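Side-chain contact in exported protein (Bacteroides fragilis, PDB 3MSW), which is of unknown function but is a putative exported protein of the DUF3836 family, with a single-layer antiparallel sheet thought to have evolved from beta-hairpin repeats: residues Tyr117-Asn120 / Gln125-Leu128. Residues are numbered along the deposited sequence; the frame is centred on the assembly and turned at random.
Sequences YKMN and QWIL
Lys118 and Ile127 form a hydrogen-bonded antiparallel pair near the turn end of the last beta hairpin, strands 111-120 and 125-133, at one edge of this single-layer sheet. Both backbone groups of each residue are used: Lys118 N gives its hydrogen to Ile127 O at 3.0 Å, the donor lying in the carbonyl plane, and Ile127 N returns a bond to Lys118 O at 2.8 Å. Ile127 O also receives a CA-H...O contact from Tyr117 CA, at 3.1 Å. Closer to the turn, Asn120 N donates to Gln125 O, with the donor tilted 30° from the carbonyl plane. The amide oxygen of Asn120 faces the turn itself, accepting a hydrogen bond from Thr123 N and a weak one from Arg122 N, while its CB and ND2 pack against Ile127 CD1. Along the edge of strand 111-120 that is turned from strand 125-133, Tyr117 and Met119 bond through their backbones to Lys100 and Ser98 of strand 94-105, tying the hairpin into the sheet.

On the face carrying Tyr117, Met119, Trp126 and Leu128, the contact is mostly apolar. Leu128 CD1 makes an off-centre CH-pi contact with the Tyr117 ring, touching CE2 at 3.7 Å. Trp126 reaches across the neighbouring strand, and both it and Met119 touch Leu97. The selenomethionine side chain of Met119 starts with CG anti to the backbone N (chi1 177°), then bends at chi2 and chi3; these two bends bring its methyl CE over one face of the Trp126 indole, 3.6 Å from the centroid of its six-membered ring and 11° off the ring normal.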
# COMPACT_ATOMS: atom_id res chain seq x y z
N TYR A 117 -9.75 -10.16 -0.21
CA TYR A 117 -10.07 -10.81 1.05
C TYR A 117 -9.89 -9.83 2.16
O TYR A 117 -9.01 -8.97 2.10
CB TYR A 117 -9.11 -12.00 1.35
CG TYR A 117 -9.04 -13.05 0.26
CD1 TYR A 117 -8.25 -12.85 -0.87
CD2 TYR A 117 -9.79 -14.22 0.34
CE1 TYR A 117 -8.20 -13.80 -1.89
CE2 TYR A 117 -9.72 -15.19 -0.67
CZ TYR A 117 -8.92 -14.97 -1.78
OH TYR A 117 -8.84 -15.88 -2.81
N LYS A 118 -10.60 -10.08 3.26
CA LYS A 118 -10.48 -9.31 4.47
C LYS A 118 -10.21 -10.33 5.58
O LYS A 118 -10.81 -11.41 5.59
CB LYS A 118 -11.80 -8.54 4.73
CG LYS A 118 -11.71 -7.52 5.87
CD LYS A 118 -12.94 -6.61 5.92
CE LYS A 118 -12.72 -5.26 5.26
NZ LYS A 118 -12.88 -5.31 3.78
N MSE A 119 -9.33 -9.99 6.50
CA MSE A 119 -9.00 -10.90 7.60
C MSE A 119 -10.11 -10.95 8.64
O MSE A 119 -10.61 -9.90 9.06
CB MSE A 119 -7.65 -10.47 8.26
CG MSE A 119 -7.25 -11.32 9.49
SE MSE A 119 -7.09 -13.23 9.02
CE MSE A 119 -5.49 -13.20 8.02
N ASN A 120 -10.51 -12.17 9.04
CA ASN A 120 -11.46 -12.37 10.13
C ASN A 120 -10.55 -12.48 11.35
O ASN A 120 -9.83 -13.47 11.48
CB ASN A 120 -12.28 -13.65 9.95
CG ASN A 120 -13.38 -13.82 10.98
OD1 ASN A 120 -13.18 -13.65 12.18
ND2 ASN A 120 -14.57 -14.19 10.53
N GLN A 125 -8.69 -16.35 9.67
CA GLN A 125 -8.87 -16.85 8.31
C GLN A 125 -9.36 -15.74 7.41
O GLN A 125 -10.11 -14.88 7.85
CB GLN A 125 -9.86 -18.04 8.30
CG GLN A 125 -9.26 -19.33 8.89
CD GLN A 125 -10.25 -20.46 9.10
OE1 GLN A 125 -11.47 -20.32 8.93
NE2 GLN A 125 -9.73 -21.61 9.51
N TRP A 126 -8.92 -15.76 6.14
CA TRP A 126 -9.30 -14.77 5.13
C TRP A 126 -10.73 -14.99 4.70
O TRP A 126 -11.14 -16.14 4.49
CB TRP A 126 -8.38 -14.86 3.91
CG TRP A 126 -6.95 -14.49 4.15
CD1 TRP A 126 -5.87 -15.32 4.08
CD2 TRP A 126 -6.42 -13.17 4.37
NE1 TRP A 126 -4.71 -14.61 4.31
CE2 TRP A 126 -5.02 -13.29 4.45
CE3 TRP A 126 -7.01 -11.90 4.53
CZ2 TRP A 126 -4.19 -12.19 4.70
CZ3 TRP A 126 -6.19 -10.81 4.76
CH2 TRP A 126 -4.80 -10.96 4.85
N ILE A 127 -11.50 -13.90 4.55
CA ILE A 127 -12.88 -13.93 4.10
C ILE A 127 -12.86 -13.43 2.67
O ILE A 127 -12.38 -12.33 2.45
CB ILE A 127 -13.82 -13.03 4.96
CG1 ILE A 127 -13.93 -13.50 6.40
CG2 ILE A 127 -15.22 -12.94 4.33
CD1 ILE A 127 -14.41 -12.31 7.38
N LEU A 128 -13.47 -14.16 1.73
CA LEU A 128 -13.52 -13.68 0.36
C LEU A 128 -14.51 -12.51 0.25
O LEU A 128 -15.65 -12.65 0.67
CB LEU A 128 -13.91 -14.82 -0.60
CG LEU A 128 -14.02 -14.44 -2.06
CD1 LEU A 128 -12.62 -14.23 -2.67
CD2 LEU A 128 -14.77 -15.53 -2.86